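Local coordinates for esterase family protein (Staphylococcus aureus, PDB 7L0A) that probably hydrolyses S-formylglutathione to formate and glutathione, as a serine esterase of the esterase D family with an alpha/beta-hydrolase fold, at residues P188-D193 against D221-L226. Numbering follows the deposited sequence.
Sequences PYYLLD and DFIDYL
An aromatic cluster of Tyr189, Phe222 and Tyr225 joins two neighbouring helices, 188-197 and 216-228. Tyr189 and Phe222 form a T-shaped (edge-to-face) pair. The edge of Phe222 meets one face of Tyr189, with the ring planes at 84°. Phe222 CD1 lies 3.7 Å from Tyr189 CZ, toward the rim of that ring. The phenol of Tyr189 reaches across to the other helix, and Tyr189 OH sits 3.3 Å from Phe222 CA. Tyr225 meets Tyr189 obliquely. Tyr189 CD2 lies 3.6 Å from Tyr225 CD2. CG of Tyr225 lies anti to its backbone N (chi1 -173°), which extends the ring toward helix 188-197. There Tyr225 OH donates a short hydrogen bond of 2.5 Å to Asp193 OD1, which accepts it through its syn lone pair, on the side of OD2. OD1 lies in the plane of the Tyr225 ring, at its edge, while the carboxylate plane is turned 73° from the ring.

In this alpha/beta-hydrolase fold, helices 188-197 and 216-228 flank strand 204-210 in sequence. The two short segments run nearly parallel, with axes 11.9 Å apart, and large side chains fill the gap. Further along the two helices, one turn on from Tyr189 and Phe222, Leu192 CD2 packs 3.6 Å from Leu226 CD2. Leu192 CD2 also meets the edge of the Tyr225 ring, 3.6 Å from Tyr225 CD2, and lies near Phe222 CE1. Leu192 also rests on Leu140 of helix 130-141, and Leu226 on Ile207 of strand 204-210. Phe222 additionally stacks with Phe156. The contact lies away from the predicted Ser129-His242-Asp213 triad.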
loop_
_atom_site.group_PDB
_atom_site.type_symbol
_atom_site.label_atom_id
_atom_site.label_comp_id
_atom_site.label_asym_id
_atom_site.label_seq_id
_atom_site.Cartn_x
_atom_site.Cartn_y
_atom_site.Cartn_z
ATOM N N PRO B 188 -7.701 27.308 16.593
ATOM C CA PRO B 188 -6.886 27.754 15.453
ATOM C C PRO B 188 -6.415 29.178 15.574
ATOM O O PRO B 188 -5.341 29.511 15.065
ATOM C CB PRO B 188 -7.822 27.576 14.255
ATOM C CG PRO B 188 -8.689 26.411 14.669
ATOM C CD PRO B 188 -8.937 26.616 16.148
ATOM N N TYR B 189 -7.191 30.034 16.225
ATOM C CA TYR B 189 -6.797 31.426 16.365
ATOM C C TYR B 189 -5.605 31.572 17.305
ATOM O O TYR B 189 -4.719 32.392 17.058
ATOM C CB TYR B 189 -7.996 32.213 16.866
ATOM C CG TYR B 189 -9.006 32.601 15.833
ATOM C CD1 TYR B 189 -10.030 31.726 15.474
ATOM C CD2 TYR B 189 -8.965 33.855 15.228
ATOM C CE1 TYR B 189 -10.978 32.102 14.557
ATOM C CE2 TYR B 189 -9.915 34.224 14.298
ATOM C CZ TYR B 189 -10.902 33.333 13.954
ATOM O OH TYR B 189 -11.858 33.701 13.013
ATOM N N TYR B 190 -5.557 30.768 18.372
ATOM C CA TYR B 190 -4.391 30.745 19.247
ATOM C C TYR B 190 -3.176 30.204 18.517
ATOM O O TYR B 190 -2.074 30.742 18.651
ATOM C CB TYR B 190 -4.683 29.889 20.489
ATOM C CG TYR B 190 -3.488 29.659 21.392
ATOM C CD1 TYR B 190 -2.629 28.569 21.193
ATOM C CD2 TYR B 190 -3.219 30.523 22.432
ATOM C CE1 TYR B 190 -1.535 28.376 21.998
ATOM C CE2 TYR B 190 -2.140 30.328 23.245
ATOM C CZ TYR B 190 -1.311 29.251 23.035
ATOM O OH TYR B 190 -0.229 29.087 23.870
ATOM N N LEU B 191 -3.361 29.145 17.726
ATOM C CA LEU B 191 -2.234 28.612 16.976
ATOM C C LEU B 191 -1.705 29.641 15.992
ATOM O O LEU B 191 -0.496 29.732 15.742
ATOM C CB LEU B 191 -2.659 27.355 16.247
ATOM C CG LEU B 191 -2.998 26.133 17.118
ATOM C CD1 LEU B 191 -3.531 25.027 16.225
ATOM C CD2 LEU B 191 -1.778 25.675 17.855
ATOM N N LEU B 192 -2.610 30.409 15.398
ATOM C CA LEU B 192 -2.208 31.420 14.430
ATOM C C LEU B 192 -1.362 32.491 15.094
ATOM O O LEU B 192 -0.288 32.854 14.590
ATOM C CB LEU B 192 -3.454 32.009 13.790
ATOM C CG LEU B 192 -3.327 33.063 12.694
ATOM C CD1 LEU B 192 -2.551 32.584 11.495
ATOM C CD2 LEU B 192 -4.772 33.428 12.328
ATOM N N ASP B 193 -1.832 32.996 16.231
ATOM C CA ASP B 193 -1.089 34.017 16.958
ATOM C C ASP B 193 0.273 33.506 17.409
ATOM O O ASP B 193 1.259 34.255 17.392
ATOM C CB ASP B 193 -1.903 34.502 18.144
ATOM C CG ASP B 193 -3.123 35.309 17.732
ATOM O OD1 ASP B 193 -3.157 35.839 16.591
ATOM O OD2 ASP B 193 -4.041 35.421 18.571
ATOM N N ASP B 221 -14.880 35.283 8.685
ATOM C CA ASP B 221 -14.284 35.883 9.877
ATOM C C ASP B 221 -12.814 35.501 9.998
ATOM O O ASP B 221 -11.967 36.324 10.381
ATOM C CB ASP B 221 -15.038 35.438 11.123
ATOM C CG ASP B 221 -16.396 36.089 11.247
ATOM O OD1 ASP B 221 -16.689 37.048 10.488
ATOM O OD2 ASP B 221 -17.178 35.616 12.100
ATOM N N PHE B 222 -12.495 34.247 9.697
ATOM C CA PHE B 222 -11.121 33.789 9.800
ATOM C C PHE B 222 -10.227 34.507 8.800
ATOM O O PHE B 222 -9.131 34.962 9.159
ATOM C CB PHE B 222 -11.049 32.279 9.577
ATOM C CG PHE B 222 -9.708 31.682 9.868
ATOM C CD1 PHE B 222 -9.275 31.533 11.185
ATOM C CD2 PHE B 222 -8.856 31.310 8.839
ATOM C CE1 PHE B 222 -8.021 31.002 11.467
ATOM C CE2 PHE B 222 -7.617 30.765 9.126
ATOM C CZ PHE B 222 -7.188 30.622 10.432
ATOM N N ILE B 223 -10.650 34.586 7.531
ATOM C CA ILE B 223 -9.779 35.238 6.555
ATOM C C ILE B 223 -9.672 36.732 6.827
ATOM O O ILE B 223 -8.660 37.355 6.502
ATOM C CB ILE B 223 -10.222 34.984 5.105
ATOM C CG1 ILE B 223 -11.594 35.576 4.811
ATOM C CG2 ILE B 223 -10.221 33.497 4.844
ATOM C CD1 ILE B 223 -12.026 35.389 3.352
ATOM N N ASP B 224 -10.716 37.350 7.374
ATOM C CA ASP B 224 -10.617 38.739 7.793
ATOM C C ASP B 224 -9.537 38.928 8.858
ATOM O O ASP B 224 -8.758 39.898 8.815
ATOM C CB ASP B 224 -11.982 39.189 8.303
ATOM C CG ASP B 224 -12.944 39.553 7.184
ATOM O OD1 ASP B 224 -12.523 39.538 6.008
ATOM O OD2 ASP B 224 -14.129 39.835 7.483
ATOM N N TYR B 225 -9.460 38.009 9.816
ATOM C CA TYR B 225 -8.389 38.068 10.795
ATOM C C TYR B 225 -7.025 37.839 10.145
ATOM O O TYR B 225 -6.070 38.576 10.424
ATOM C CB TYR B 225 -8.650 37.078 11.947
ATOM C CG TYR B 225 -7.645 37.237 13.079
ATOM C CD1 TYR B 225 -7.518 38.442 13.755
ATOM C CD2 TYR B 225 -6.806 36.185 13.464
ATOM C CE1 TYR B 225 -6.587 38.597 14.780
ATOM C CE2 TYR B 225 -5.867 36.341 14.480
ATOM C CZ TYR B 225 -5.769 37.554 15.142
ATOM O OH TYR B 225 -4.836 37.698 16.150
ATOM N N LEU B 226 -6.904 36.839 9.268
ATOM C CA LEU B 226 -5.663 36.678 8.512
ATOM C C LEU B 226 -5.228 37.996 7.871
ATOM O O LEU B 226 -4.048 38.373 7.924
ATOM C CB LEU B 226 -5.823 35.614 7.428
ATOM C CG LEU B 226 -5.979 34.184 7.899
ATOM C CD1 LEU B 226 -6.124 33.284 6.641
ATOM C CD2 LEU B 226 -4.813 33.743 8.721
#